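Local coordinates for protein MGS-M5 (Unidentified, PDB 4Q3N) that probably catalyses the NAD-dependent interconversion of L-lactate and pyruvate, as a tetrameric member of the lactate/malate dehydrogenase family, at residues A[181-186]-A[288-293]; A[267-272]-A[300-305]; A[27-32]-A[56-61]. One frame throughout, in Å; residues are numbered along the deposited sequence.

Contact 1: residues A[181-186]-A[288-293]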
# COMPACT_ATOMS: atom_id res chain seq x y z
N PHE A 181 10.45 -22.58 22.38
CA PHE A 181 9.63 -22.39 23.56
C PHE A 181 9.05 -20.98 23.53
O PHE A 181 9.55 -20.09 22.82
CB PHE A 181 10.45 -22.61 24.85
CG PHE A 181 11.56 -21.59 25.03
CD1 PHE A 181 12.80 -21.79 24.42
CD2 PHE A 181 11.36 -20.44 25.79
CE1 PHE A 181 13.82 -20.85 24.55
CE2 PHE A 181 12.36 -19.48 25.95
CZ PHE A 181 13.61 -19.69 25.33
N VAL A 182 7.96 -20.76 24.27
CA VAL A 182 7.34 -19.45 24.31
C VAL A 182 7.98 -18.65 25.41
O VAL A 182 8.15 -19.13 26.51
CB VAL A 182 5.83 -19.50 24.63
CG1 VAL A 182 5.21 -18.08 24.54
CG2 VAL A 182 5.11 -20.48 23.75
N CYS A 183 8.30 -17.40 25.13
CA CYS A 183 8.75 -16.54 26.20
C CYS A 183 7.51 -15.86 26.83
O CYS A 183 7.13 -14.75 26.44
CB CYS A 183 9.75 -15.51 25.64
SG CYS A 183 10.34 -14.38 26.88
N TRP A 184 6.85 -16.55 27.76
CA TRP A 184 5.66 -15.96 28.38
C TRP A 184 5.98 -14.81 29.34
O TRP A 184 5.11 -14.03 29.63
CB TRP A 184 4.85 -17.03 29.14
CG TRP A 184 4.20 -18.10 28.23
CD1 TRP A 184 4.41 -19.46 28.25
CD2 TRP A 184 3.20 -17.86 27.24
NE1 TRP A 184 3.62 -20.08 27.30
CE2 TRP A 184 2.87 -19.13 26.66
CE3 TRP A 184 2.56 -16.71 26.76
CZ2 TRP A 184 1.91 -19.27 25.65
CZ3 TRP A 184 1.62 -16.84 25.73
CH2 TRP A 184 1.32 -18.11 25.18
N SER A 185 7.20 -14.75 29.90
CA SER A 185 7.51 -13.74 30.92
C SER A 185 7.57 -12.34 30.29
O SER A 185 7.44 -11.33 31.01
CB SER A 185 8.84 -14.03 31.60
OG SER A 185 9.89 -14.01 30.62
N ASN A 186 7.83 -12.28 28.99
CA ASN A 186 7.91 -11.00 28.24
C ASN A 186 6.88 -10.97 27.12
O ASN A 186 7.24 -10.88 25.94
CB ASN A 186 9.29 -10.80 27.61
CG ASN A 186 10.37 -10.47 28.62
OD1 ASN A 186 10.85 -9.34 28.67
ND2 ASN A 186 10.77 -11.45 29.42
N LEU A 288 16.46 -10.14 26.47
CA LEU A 288 15.32 -10.16 27.39
C LEU A 288 15.73 -10.73 28.73
O LEU A 288 16.59 -11.61 28.78
CB LEU A 288 14.17 -11.03 26.84
CG LEU A 288 13.70 -10.59 25.44
CD1 LEU A 288 12.74 -11.70 24.90
CD2 LEU A 288 13.00 -9.19 25.55
N LYS A 289 15.08 -10.27 29.80
CA LYS A 289 15.23 -10.93 31.12
C LYS A 289 14.35 -12.19 31.10
O LYS A 289 13.13 -12.10 31.15
CB LYS A 289 14.81 -10.01 32.29
CG LYS A 289 15.76 -8.87 32.67
CD LYS A 289 15.42 -8.33 34.10
CE LYS A 289 16.60 -7.63 34.80
NZ LYS A 289 16.79 -6.16 34.49
N LEU A 290 14.96 -13.37 31.03
CA LEU A 290 14.19 -14.61 30.95
C LEU A 290 13.95 -15.11 32.35
O LEU A 290 14.79 -14.88 33.21
CB LEU A 290 14.94 -15.68 30.15
CG LEU A 290 15.20 -15.31 28.70
CD1 LEU A 290 15.87 -16.51 27.94
CD2 LEU A 290 13.93 -14.84 27.99
N ASN A 291 12.85 -15.83 32.59
CA ASN A 291 12.71 -16.43 33.91
C ASN A 291 13.49 -17.73 33.94
O ASN A 291 14.06 -18.14 32.94
CB ASN A 291 11.23 -16.60 34.33
CG ASN A 291 10.46 -17.58 33.46
OD1 ASN A 291 11.04 -18.40 32.78
ND2 ASN A 291 9.13 -17.47 33.48
N GLU A 292 13.53 -18.38 35.08
CA GLU A 292 14.36 -19.57 35.27
C GLU A 292 14.02 -20.69 34.29
O GLU A 292 14.90 -21.32 33.69
CB GLU A 292 14.22 -20.03 36.72
CG GLU A 292 14.95 -21.28 37.08
CD GLU A 292 14.76 -21.64 38.56
OE1 GLU A 292 14.34 -20.74 39.34
OE2 GLU A 292 15.03 -22.80 38.94
N LYS A 293 12.73 -20.95 34.13
CA LYS A 293 12.28 -21.96 33.17
C LYS A 293 12.76 -21.64 31.74
O LYS A 293 13.34 -22.48 31.07
CB LYS A 293 10.76 -22.07 33.20
CG LYS A 293 10.17 -22.99 32.14
CD LYS A 293 8.65 -23.13 32.29
CE LYS A 293 8.04 -23.94 31.13
NZ LYS A 293 6.57 -24.20 31.24
O HOH W 1 13.11 -8.28 29.47
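At the N-cap of the C-terminal helix 292-311, in the alpha/beta C-terminal domain of this lactate/malate dehydrogenase relative, the run 288-291 leading into the helix, with N291 as the capping residue, meets segment 181-186. C183 sits at the centre of an inverse gamma turn, and its SG, anti to the backbone N, rests against two leucine methyls, 3.8 Å from L290 CD2 and 4.1 Å from L288 CD1. Beyond this apolar patch the contact becomes polar. The amide of N186 slides past L288 in the opposite direction, and its ND2 donates to the backbone O of K289 over 3.0 Å; K289 O lies near the plane of the N186 amide, while ND2 stands above the K289 carbonyl plane, at an N-H...O angle of 146°. The same ND2 also donates to S185 OG, again near the amide plane and at 3.0 Å, so two acceptors fix the rotation of the group. Its OD1 accepts a hydrogen bond from a water 2.6 Å away, which in turn accepts from K289 N and so completes a second, indirect clasp on the same residue. S185 OG is further hydrogen-bonded to E294, while its CB packs 3.9 Å from N291 ND2. Outside the two segments, P193 of a second subunit packs on N186. N291 OD1 in turn bonds to E294 N, the side-chain-to-backbone cap of an asparagine at a helix N-cap.

Contact 2: residues A[267-272]-A[300-305]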
# COMPACT_ATOMS: atom_id res chain seq x y z
N ASP A 267 27.67 -19.78 23.26
CA ASP A 267 27.99 -18.60 22.48
C ASP A 267 28.04 -18.92 20.98
O ASP A 267 27.58 -18.14 20.15
CB ASP A 267 29.33 -18.03 22.94
CG ASP A 267 29.21 -17.31 24.28
OD1 ASP A 267 28.11 -17.28 24.86
OD2 ASP A 267 30.23 -16.78 24.75
N GLN A 268 28.60 -20.08 20.64
CA GLN A 268 28.83 -20.40 19.23
C GLN A 268 27.70 -21.25 18.62
O GLN A 268 27.91 -22.41 18.22
CB GLN A 268 30.19 -21.07 19.08
CG GLN A 268 31.33 -20.07 19.30
CD GLN A 268 31.50 -19.15 18.09
OE1 GLN A 268 31.46 -17.93 18.22
NE2 GLN A 268 31.73 -19.74 16.91
N VAL A 269 26.51 -20.67 18.59
CA VAL A 269 25.36 -21.20 17.88
C VAL A 269 24.56 -20.09 17.30
O VAL A 269 24.51 -18.98 17.88
CB VAL A 269 24.38 -21.99 18.77
CG1 VAL A 269 24.98 -23.30 19.22
CG2 VAL A 269 23.96 -21.16 19.99
N TYR A 270 23.91 -20.35 16.16
CA TYR A 270 22.87 -19.49 15.66
C TYR A 270 21.63 -20.02 16.31
O TYR A 270 21.45 -21.26 16.40
CB TYR A 270 22.77 -19.53 14.14
CG TYR A 270 23.52 -18.39 13.46
CD1 TYR A 270 24.92 -18.39 13.40
CD2 TYR A 270 22.82 -17.32 12.88
CE1 TYR A 270 25.62 -17.36 12.76
CE2 TYR A 270 23.52 -16.28 12.21
CZ TYR A 270 24.90 -16.31 12.18
OH TYR A 270 25.60 -15.30 11.55
N ILE A 271 20.78 -19.11 16.78
CA ILE A 271 19.57 -19.53 17.50
C ILE A 271 18.53 -18.41 17.45
O ILE A 271 18.88 -17.25 17.24
CB ILE A 271 19.95 -19.93 18.96
CG1 ILE A 271 18.83 -20.68 19.68
CG2 ILE A 271 20.49 -18.71 19.72
CD1 ILE A 271 19.32 -21.26 21.05
N GLY A 272 17.25 -18.76 17.56
CA GLY A 272 16.16 -17.79 17.38
C GLY A 272 16.08 -16.84 18.58
O GLY A 272 15.79 -17.26 19.71
N ASN A 300 18.83 -25.52 26.81
CA ASN A 300 18.59 -26.84 26.25
C ASN A 300 18.64 -26.76 24.73
O ASN A 300 19.27 -27.55 24.05
CB ASN A 300 17.24 -27.38 26.72
CG ASN A 300 16.80 -28.62 25.95
OD1 ASN A 300 17.50 -29.64 25.97
ND2 ASN A 300 15.65 -28.55 25.28
N SER A 301 17.96 -25.75 24.20
CA SER A 301 17.84 -25.55 22.78
C SER A 301 19.24 -25.28 22.17
O SER A 301 19.60 -25.83 21.13
CB SER A 301 16.87 -24.38 22.56
OG SER A 301 16.21 -24.50 21.36
N ALA A 302 20.01 -24.43 22.83
CA ALA A 302 21.36 -24.12 22.35
C ALA A 302 22.27 -25.35 22.42
O ALA A 302 23.14 -25.55 21.56
CB ALA A 302 21.96 -22.98 23.17
N ASN A 303 22.11 -26.15 23.46
CA ASN A 303 22.95 -27.35 23.60
C ASN A 303 22.69 -28.33 22.48
O ASN A 303 23.61 -28.96 21.95
CB ASN A 303 22.72 -27.98 24.96
CG ASN A 303 23.37 -27.17 26.07
OD1 ASN A 303 24.26 -26.36 25.81
ND2 ASN A 303 22.91 -27.36 27.30
N ILE A 304 21.44 -28.41 22.08
CA ILE A 304 20.99 -29.31 21.02
C ILE A 304 21.62 -28.91 19.68
O ILE A 304 22.14 -29.74 18.95
CB ILE A 304 19.43 -29.30 20.93
CG1 ILE A 304 18.86 -30.11 22.11
CG2 ILE A 304 18.94 -29.91 19.59
CD1 ILE A 304 17.33 -30.01 22.26
N LEU A 305 21.60 -27.61 19.39
CA LEU A 305 22.19 -27.09 18.16
C LEU A 305 23.69 -27.20 18.18
O LEU A 305 24.34 -27.57 17.17
CB LEU A 305 21.76 -25.63 17.94
CG LEU A 305 20.26 -25.40 17.75
CD1 LEU A 305 19.88 -23.89 17.90
CD2 LEU A 305 19.82 -25.92 16.37
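I271 pushes its CD1 methyl against the backbone of helix 300-305, 3.7 Å from A302 N and 3.8 Å from A302 CB. Its CG1, anti to the backbone N (chi1 -167°), carries the chain out toward the helix, and L305 crosses it obliquely, with L305 CD1 3.8 Å from I271 CG1. That leucine methyl also approaches the strand backbone, lying 3.4 Å from Y270 O. V269 meets the helix with both branches: CG1 lies 3.7 Å from A302 O and 4.2 Å from L305 CB, while CG2 faces A302 CB, also at 4.2 Å. V269 and L305 cross at about a right angle, and the small A302 receives a methyl from each of the two beta-branched residues. The alternation of the chain explains the spacing, because V269 and I271 point at the helix while the intervening Y270 points away, its hydroxyl bonded to V141 O. One layer out, the backbone of I271 bonds to V257 of the antiparallel strand 251-258, and that of V269 to N259 just beyond it. Strand 270-272 and helix 300-305 run roughly antiparallel, at 144° between their directions, with axes 9.1 Å apart. L298, earlier in helix 292-311, extends the cover over I271, and S301 OG is held by S179 and E175. With no hydrogen bond joining the two segments, their association rests on the fit of buried aliphatic groups.

Contact 3: residues A[27-32]-A[56-61]. With ACT (acetate ion), chain G; ACT (acetate ion), chain F.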
# COMPACT_ATOMS: atom_id res chain seq x y z
N THR A 27 7.88 -5.12 -2.46
CA THR A 27 8.96 -4.96 -1.47
C THR A 27 10.24 -4.37 -1.99
O THR A 27 10.85 -3.48 -1.36
CB THR A 27 9.31 -6.36 -0.87
OG1 THR A 27 8.07 -6.91 -0.43
CG2 THR A 27 10.26 -6.18 0.34
N VAL A 28 10.65 -4.84 -3.17
CA VAL A 28 11.89 -4.29 -3.76
C VAL A 28 11.65 -4.10 -5.24
O VAL A 28 10.68 -4.62 -5.77
CB VAL A 28 13.12 -5.24 -3.55
CG1 VAL A 28 13.40 -5.45 -2.08
CG2 VAL A 28 12.86 -6.62 -4.26
N GLU A 29 12.58 -3.40 -5.90
CA GLU A 29 12.55 -3.21 -7.34
C GLU A 29 13.00 -4.46 -8.15
O GLU A 29 12.40 -4.79 -9.18
CB GLU A 29 13.48 -2.06 -7.71
CG GLU A 29 13.47 -1.77 -9.23
CD GLU A 29 14.34 -0.60 -9.64
OE1 GLU A 29 14.54 0.34 -8.81
OE2 GLU A 29 14.80 -0.59 -10.81
N GLU A 30 14.09 -5.12 -7.72
CA GLU A 30 14.76 -6.12 -8.60
C GLU A 30 14.86 -7.47 -7.93
O GLU A 30 15.33 -7.56 -6.80
CB GLU A 30 16.18 -5.66 -8.96
CG GLU A 30 16.34 -4.32 -9.56
CD GLU A 30 17.80 -4.10 -9.95
OE1 GLU A 30 18.52 -3.42 -9.18
OE2 GLU A 30 18.24 -4.69 -10.98
N LEU A 31 14.50 -8.52 -8.67
CA LEU A 31 14.49 -9.87 -8.16
C LEU A 31 15.23 -10.77 -9.15
O LEU A 31 14.97 -10.67 -10.35
CB LEU A 31 13.04 -10.31 -8.01
CG LEU A 31 12.62 -11.64 -7.44
CD1 LEU A 31 13.20 -11.71 -6.05
CD2 LEU A 31 11.09 -11.75 -7.45
N VAL A 32 16.13 -11.62 -8.66
CA VAL A 32 16.80 -12.58 -9.55
C VAL A 32 16.58 -13.96 -8.96
O VAL A 32 16.77 -14.16 -7.75
CB VAL A 32 18.28 -12.30 -9.70
CG1 VAL A 32 18.92 -13.36 -10.63
CG2 VAL A 32 18.55 -10.85 -10.26
N PRO A 56 1.54 -3.70 -7.82
CA PRO A 56 1.61 -2.32 -7.27
C PRO A 56 2.91 -1.61 -7.60
O PRO A 56 2.98 -0.40 -7.43
CB PRO A 56 1.51 -2.54 -5.74
CG PRO A 56 2.19 -3.91 -5.54
CD PRO A 56 1.71 -4.73 -6.78
N ARG A 57 3.92 -2.32 -8.06
CA ARG A 57 5.24 -1.72 -8.24
C ARG A 57 5.92 -2.16 -9.52
O ARG A 57 5.82 -3.33 -9.88
CB ARG A 57 6.17 -2.09 -7.07
CG ARG A 57 7.49 -1.25 -7.06
CD ARG A 57 8.40 -1.60 -5.86
NE ARG A 57 9.65 -0.83 -5.88
CZ ARG A 57 10.45 -0.69 -4.81
NH1 ARG A 57 10.13 -1.28 -3.67
NH2 ARG A 57 11.56 0.05 -4.88
N LYS A 58 6.61 -1.22 -10.19
CA LYS A 58 7.43 -1.59 -11.34
C LYS A 58 8.55 -2.47 -10.80
O LYS A 58 9.19 -2.12 -9.80
CB LYS A 58 7.99 -0.35 -12.07
CG LYS A 58 8.98 -0.63 -13.27
CD LYS A 58 10.43 -0.80 -12.73
CE LYS A 58 11.49 -1.23 -13.73
NZ LYS A 58 11.80 -0.13 -14.63
N MET A 59 8.80 -3.62 -11.45
CA MET A 59 9.91 -4.47 -11.03
C MET A 59 10.65 -5.02 -12.20
O MET A 59 10.11 -5.11 -13.29
CB MET A 59 9.40 -5.66 -10.18
CG MET A 59 8.77 -5.20 -8.86
SD MET A 59 8.15 -6.57 -7.87
CE MET A 59 9.68 -7.43 -7.45
N SER A 60 11.89 -5.41 -11.95
CA SER A 60 12.71 -6.16 -12.89
C SER A 60 12.89 -7.57 -12.32
O SER A 60 13.43 -7.74 -11.22
CB SER A 60 14.08 -5.51 -13.07
OG SER A 60 14.01 -4.43 -13.97
N ILE A 61 12.42 -8.58 -13.04
CA ILE A 61 12.52 -9.96 -12.55
C ILE A 61 13.12 -10.88 -13.62
O ILE A 61 12.67 -10.85 -14.77
CB ILE A 61 11.14 -10.54 -12.13
CG1 ILE A 61 10.42 -9.60 -11.15
CG2 ILE A 61 11.30 -12.01 -11.55
CD1 ILE A 61 9.02 -10.16 -10.75
C ACT G . 12.55 -0.10 -1.25
O ACT G . 11.35 0.23 -1.45
OXT ACT G . 13.28 -0.32 -2.25
CH3 ACT G . 13.07 -0.24 0.15
C ACT F . 10.34 -1.01 -17.75
O ACT F . 10.03 -1.97 -18.53
OXT ACT F . 11.42 -0.36 -17.94
CH3 ACT F . 9.47 -0.64 -16.59
O HOH W 2 13.25 1.53 -6.72
O HOH W 3 15.47 -2.52 -12.62
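E29 O accepts from S60 N at 2.9 Å, with the donor nearly along the C=O axis, and S60 O accepts from L31 N at 2.9 Å in an almost straight bond (166°). These bonds lie in the parallel register of E30 with S60 and L31 with I61, where strand 60-63 forms one edge of the Rossmann-type sheet and helix 38-49 makes the beta-alpha-beta crossover from strand 30-34. R57, extended from CG to NE, lays one face of its guanidinium over E29 N. Its NH1 donates to G26 O and, at 2.9 Å, to O of the chain G acetate, probably from the crystallisation liquor, whose OXT accepts from NH2. A water at the guanidinium edge accepts from NH2 and donates to E29 OE1, which also forms a salt bridge with R2 of the third subunit. E29 OE2 accepts from a second water, also bonded to S60 OG, and from N248 ND2 of that subunit. An alanine at R57 removes the guanidinium with its bond to G26 O and water bridge to E29, and would probably loosen the start of segment 27-32. K58 NZ donates to N248 O of that subunit and weakly to OXT of the chain F acetate.

Read from the N terminus, the chain first closes contact 3, a short loop of 23 residues spanning helix 38-49 that sets the edge strand of the NAD-binding sheet beside its neighbour. Contacts 1 and 2 open after that loop has ended, and both lie in the C-terminal domain. They cross: segment 181-186 comes first, then 267-272, and their partners 288-293 and 300-305 follow in the same order. Both partners belong to or lead into helix 292-311, whose start is fastened to segment 181-186 and whose later turns rest on strand 270-278. Their centres lie about 16 Å apart; the centre of contact 3 is about 39 Å from that of contact 1 and about 36 Å from that of contact 2.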